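Local coordinates for protein probable glutathione S-transferase (Pseudomonas aeruginosa, PDB 6JWK) that probably isomerises maleylpyruvate with the help of glutathione, as a zeta-class member of the glutathione S-transferase superfamily, at residues R127-L139 against Q170-Y184. Sequence-based numbering, arbitrary orientation.
Sequences RQRWYAHWVAEGL and QLANARRMGCDLAPY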
# COMPACT_ATOMS: atom_id res chain seq x y z
N ARG B 127 -14.61 4.79 -18.28
CA ARG B 127 -14.40 4.35 -16.87
C ARG B 127 -14.13 2.85 -16.83
O ARG B 127 -13.05 2.47 -16.29
CB ARG B 127 -15.59 4.71 -15.98
CG ARG B 127 -15.31 5.95 -15.14
CD ARG B 127 -16.48 6.87 -15.01
NE ARG B 127 -17.66 6.14 -14.60
CZ ARG B 127 -18.89 6.49 -14.95
NH1 ARG B 127 -19.08 7.53 -15.72
NH2 ARG B 127 -19.91 5.78 -14.53
N GLN B 128 -15.06 2.04 -17.37
CA GLN B 128 -14.88 0.60 -17.73
C GLN B 128 -13.45 0.34 -18.22
O GLN B 128 -12.79 -0.58 -17.65
CB GLN B 128 -15.88 0.22 -18.83
CG GLN B 128 -15.39 -0.90 -19.76
CD GLN B 128 -15.34 -2.11 -18.89
OE1 GLN B 128 -15.99 -2.09 -17.85
NE2 GLN B 128 -14.54 -3.09 -19.22
N ARG B 129 -13.00 1.01 -19.28
CA ARG B 129 -11.68 0.73 -19.94
C ARG B 129 -10.50 1.13 -19.02
O ARG B 129 -9.42 0.48 -19.03
CB ARG B 129 -11.56 1.49 -21.27
CG ARG B 129 -12.45 0.94 -22.40
CD ARG B 129 -12.43 1.67 -23.75
NE ARG B 129 -12.22 3.09 -23.50
CZ ARG B 129 -11.05 3.74 -23.60
NH1 ARG B 129 -9.96 3.13 -24.04
NH2 ARG B 129 -10.99 5.02 -23.27
N TRP B 130 -10.66 2.21 -18.27
CA TRP B 130 -9.64 2.57 -17.24
C TRP B 130 -9.52 1.40 -16.26
O TRP B 130 -8.40 0.97 -16.02
CB TRP B 130 -10.06 3.89 -16.56
CG TRP B 130 -9.50 4.19 -15.21
CD1 TRP B 130 -9.92 3.70 -14.00
CD2 TRP B 130 -8.53 5.21 -14.92
NE1 TRP B 130 -9.23 4.30 -12.98
CE2 TRP B 130 -8.38 5.24 -13.52
CE3 TRP B 130 -7.76 6.07 -15.71
CZ2 TRP B 130 -7.48 6.11 -12.90
CZ3 TRP B 130 -6.87 6.94 -15.09
CH2 TRP B 130 -6.72 6.93 -13.70
N TYR B 131 -10.64 0.97 -15.70
CA TYR B 131 -10.73 -0.08 -14.65
C TYR B 131 -9.98 -1.32 -15.15
O TYR B 131 -9.08 -1.87 -14.45
CB TYR B 131 -12.19 -0.32 -14.27
CG TYR B 131 -12.38 -0.97 -12.92
CD1 TYR B 131 -12.06 -2.30 -12.69
CD2 TYR B 131 -12.92 -0.23 -11.89
CE1 TYR B 131 -12.26 -2.87 -11.44
CE2 TYR B 131 -13.12 -0.80 -10.64
CZ TYR B 131 -12.80 -2.13 -10.42
OH TYR B 131 -13.03 -2.61 -9.15
N ALA B 132 -10.27 -1.68 -16.40
CA ALA B 132 -9.84 -2.95 -17.02
C ALA B 132 -8.36 -2.85 -17.35
O ALA B 132 -7.66 -3.88 -17.25
CB ALA B 132 -10.70 -3.25 -18.25
N HIS B 133 -7.85 -1.65 -17.64
CA HIS B 133 -6.39 -1.47 -17.92
C HIS B 133 -5.57 -1.75 -16.63
O HIS B 133 -4.58 -2.47 -16.69
CB HIS B 133 -6.10 -0.09 -18.56
CG HIS B 133 -4.64 0.22 -18.67
ND1 HIS B 133 -3.81 -0.41 -19.58
CD2 HIS B 133 -3.86 1.06 -17.96
CE1 HIS B 133 -2.58 0.06 -19.45
NE2 HIS B 133 -2.58 0.94 -18.45
N TRP B 134 -5.91 -1.14 -15.51
CA TRP B 134 -5.11 -1.25 -14.27
C TRP B 134 -5.29 -2.69 -13.77
O TRP B 134 -4.30 -3.30 -13.27
CB TRP B 134 -5.55 -0.18 -13.27
CG TRP B 134 -5.40 1.22 -13.79
CD1 TRP B 134 -6.38 2.16 -13.88
CD2 TRP B 134 -4.23 1.81 -14.37
NE1 TRP B 134 -5.90 3.30 -14.46
CE2 TRP B 134 -4.59 3.11 -14.80
CE3 TRP B 134 -2.91 1.40 -14.55
CZ2 TRP B 134 -3.69 3.98 -15.41
CZ3 TRP B 134 -2.00 2.27 -15.13
CH2 TRP B 134 -2.39 3.54 -15.55
N VAL B 135 -6.50 -3.25 -13.92
CA VAL B 135 -6.76 -4.67 -13.58
C VAL B 135 -5.85 -5.57 -14.42
O VAL B 135 -5.18 -6.41 -13.80
CB VAL B 135 -8.25 -5.05 -13.66
CG1 VAL B 135 -8.45 -6.57 -13.71
CG2 VAL B 135 -9.02 -4.48 -12.48
N ALA B 136 -5.79 -5.45 -15.75
CA ALA B 136 -5.00 -6.40 -16.59
C ALA B 136 -3.52 -6.30 -16.24
O ALA B 136 -2.90 -7.31 -16.02
CB ALA B 136 -5.20 -6.13 -18.09
N GLU B 137 -2.98 -5.09 -16.16
CA GLU B 137 -1.56 -4.87 -15.80
C GLU B 137 -1.28 -5.52 -14.44
O GLU B 137 -0.26 -6.23 -14.34
CB GLU B 137 -1.25 -3.37 -15.66
CG GLU B 137 -1.53 -2.57 -16.91
CD GLU B 137 -0.42 -2.64 -17.92
OE1 GLU B 137 0.70 -2.29 -17.55
OE2 GLU B 137 -0.67 -3.10 -19.03
N GLY B 138 -2.11 -5.25 -13.43
CA GLY B 138 -1.85 -5.72 -12.05
C GLY B 138 -2.03 -7.24 -11.91
O GLY B 138 -1.22 -7.88 -11.26
N LEU B 139 -3.12 -7.79 -12.43
CA LEU B 139 -3.43 -9.23 -12.22
C LEU B 139 -2.47 -10.10 -13.04
O LEU B 139 -2.15 -11.19 -12.57
CB LEU B 139 -4.89 -9.52 -12.55
CG LEU B 139 -5.93 -8.92 -11.62
CD1 LEU B 139 -7.29 -9.53 -11.89
CD2 LEU B 139 -5.56 -9.07 -10.16
N GLN B 170 -10.37 -7.93 -4.64
CA GLN B 170 -9.93 -7.38 -5.94
C GLN B 170 -10.54 -8.21 -7.11
O GLN B 170 -10.97 -7.60 -8.13
CB GLN B 170 -8.40 -7.37 -6.00
CG GLN B 170 -7.86 -6.83 -7.33
CD GLN B 170 -8.32 -5.41 -7.47
OE1 GLN B 170 -9.26 -5.12 -8.21
NE2 GLN B 170 -7.69 -4.53 -6.71
N LEU B 171 -10.56 -9.54 -7.01
CA LEU B 171 -11.18 -10.38 -8.09
C LEU B 171 -12.70 -10.15 -8.14
O LEU B 171 -13.24 -9.98 -9.25
CB LEU B 171 -10.82 -11.85 -7.87
CG LEU B 171 -9.36 -12.19 -8.10
CD1 LEU B 171 -9.05 -13.58 -7.55
CD2 LEU B 171 -9.03 -12.08 -9.58
N ALA B 172 -13.38 -10.05 -7.00
CA ALA B 172 -14.85 -9.81 -7.00
C ALA B 172 -15.12 -8.50 -7.75
O ALA B 172 -15.97 -8.47 -8.62
CB ALA B 172 -15.40 -9.78 -5.60
N ASN B 173 -14.31 -7.49 -7.49
CA ASN B 173 -14.44 -6.13 -8.08
C ASN B 173 -14.21 -6.22 -9.58
O ASN B 173 -15.02 -5.61 -10.34
CB ASN B 173 -13.44 -5.14 -7.51
CG ASN B 173 -13.90 -4.44 -6.27
OD1 ASN B 173 -15.08 -4.50 -5.93
ND2 ASN B 173 -12.95 -3.78 -5.61
N ALA B 174 -13.11 -6.85 -9.99
CA ALA B 174 -12.75 -6.97 -11.41
C ALA B 174 -13.88 -7.71 -12.16
O ALA B 174 -14.23 -7.29 -13.32
CB ALA B 174 -11.42 -7.64 -11.60
N ARG B 175 -14.44 -8.75 -11.54
CA ARG B 175 -15.47 -9.60 -12.19
C ARG B 175 -16.69 -8.71 -12.41
O ARG B 175 -17.22 -8.70 -13.54
CB ARG B 175 -15.83 -10.81 -11.32
CG ARG B 175 -17.01 -11.63 -11.83
CD ARG B 175 -17.18 -12.94 -11.04
NE ARG B 175 -15.95 -13.75 -11.11
CZ ARG B 175 -15.04 -13.93 -10.14
NH1 ARG B 175 -15.19 -13.38 -8.95
NH2 ARG B 175 -13.94 -14.63 -10.37
N ARG B 176 -17.09 -7.99 -11.36
CA ARG B 176 -18.30 -7.14 -11.35
C ARG B 176 -18.14 -6.01 -12.38
O ARG B 176 -19.17 -5.56 -12.93
CB ARG B 176 -18.60 -6.63 -9.95
CG ARG B 176 -19.98 -6.00 -9.83
CD ARG B 176 -20.32 -5.69 -8.39
NE ARG B 176 -19.42 -4.65 -7.91
CZ ARG B 176 -18.41 -4.82 -7.03
NH1 ARG B 176 -17.66 -3.78 -6.70
NH2 ARG B 176 -18.17 -5.99 -6.47
N MET B 177 -16.92 -5.57 -12.68
CA MET B 177 -16.70 -4.47 -13.66
C MET B 177 -16.57 -5.04 -15.08
O MET B 177 -16.22 -4.28 -16.01
CB MET B 177 -15.47 -3.64 -13.29
CG MET B 177 -15.73 -2.66 -12.18
SD MET B 177 -17.05 -1.48 -12.58
CE MET B 177 -16.23 -0.73 -13.99
N GLY B 178 -16.75 -6.34 -15.27
CA GLY B 178 -16.80 -6.89 -16.64
C GLY B 178 -15.43 -7.19 -17.14
O GLY B 178 -15.28 -7.38 -18.35
N CYS B 179 -14.42 -7.29 -16.25
CA CYS B 179 -13.05 -7.59 -16.71
C CYS B 179 -12.93 -9.05 -17.14
O CYS B 179 -13.54 -9.94 -16.51
CB CYS B 179 -12.00 -7.30 -15.63
SG CYS B 179 -12.03 -5.57 -15.12
N ASP B 180 -12.08 -9.28 -18.12
CA ASP B 180 -11.69 -10.64 -18.57
C ASP B 180 -10.73 -11.25 -17.55
O ASP B 180 -9.54 -10.84 -17.53
CB ASP B 180 -11.04 -10.56 -19.95
CG ASP B 180 -10.75 -11.93 -20.52
OD1 ASP B 180 -11.21 -12.90 -19.90
OD2 ASP B 180 -9.99 -12.02 -21.47
N LEU B 181 -11.15 -12.31 -16.85
CA LEU B 181 -10.34 -12.98 -15.80
C LEU B 181 -9.77 -14.32 -16.32
O LEU B 181 -8.96 -14.94 -15.60
CB LEU B 181 -11.24 -13.16 -14.59
CG LEU B 181 -11.75 -11.85 -13.96
CD1 LEU B 181 -12.48 -12.14 -12.67
CD2 LEU B 181 -10.61 -10.88 -13.72
N ALA B 182 -10.09 -14.70 -17.55
CA ALA B 182 -9.55 -15.92 -18.22
C ALA B 182 -8.03 -15.96 -18.18
O ALA B 182 -7.46 -17.03 -18.00
CB ALA B 182 -10.07 -16.04 -19.64
N PRO B 183 -7.26 -14.86 -18.37
CA PRO B 183 -5.80 -14.94 -18.29
C PRO B 183 -5.21 -15.23 -16.90
O PRO B 183 -4.00 -15.45 -16.81
CB PRO B 183 -5.29 -13.60 -18.84
CG PRO B 183 -6.51 -13.00 -19.54
CD PRO B 183 -7.74 -13.54 -18.81
N TYR B 184 -6.02 -15.37 -15.84
CA TYR B 184 -5.47 -15.59 -14.47
C TYR B 184 -6.02 -16.89 -13.86
O TYR B 184 -6.65 -16.89 -12.78
CB TYR B 184 -5.73 -14.33 -13.62
CG TYR B 184 -5.67 -13.05 -14.42
CD1 TYR B 184 -4.48 -12.58 -14.97
CD2 TYR B 184 -6.85 -12.37 -14.74
CE1 TYR B 184 -4.45 -11.46 -15.79
CE2 TYR B 184 -6.82 -11.23 -15.53
CZ TYR B 184 -5.62 -10.76 -16.03
OH TYR B 184 -5.66 -9.68 -16.87
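Tyr131 and Met177 meet where two helices of the all-helical C-terminal domain of a glutathione S-transferase fold pack together, 127-139 against 170-176 and the loop that follows. The axes of these two helical segments come within 10.6 Å and run roughly antiparallel, at 141°.

Two rings carry CH-pi contacts. The Met177 side chain crosses one face of the Tyr131 ring at about a right angle, its CG 3.4 Å from the centroid and almost on the normal. The bend at chi2 (-59°) keeps SD over the same face, 4.5 Å from the centroid, a Met-aromatic contact, and the bend at chi3 returns CE to 4.0 Å from Tyr131 CG. At the other end Leu139 CB sits over the centre of the Tyr184 ring, 3.7 Å from its centroid, while Pro183 CB covers the opposite face nearer the rim.

The remaining contacts are apolar. Val135 CG1, anti to its own nitrogen (chi1 164°), reaches Ala174 CB at 3.8 Å and Cys179 SG at 4.0 Å; that sulfur also rests on Ala132. Beside Tyr184, Leu139 CD1 touches CD2 of both Leu171 and Leu181, and Leu187 of helix 185-195 adds to this cluster.

A Schellman motif ends helix 162-176, with Gly178 at positive phi and Cys179 N bonded back to Ala174 O; just beyond it the Cys179 side chain points toward 127-139.

Among polar groups, Asn173 ND2 bonds Ser10 OG of the N-terminal domain, and its OD1 accepts from Arg176 NH1 at 2.8 Å.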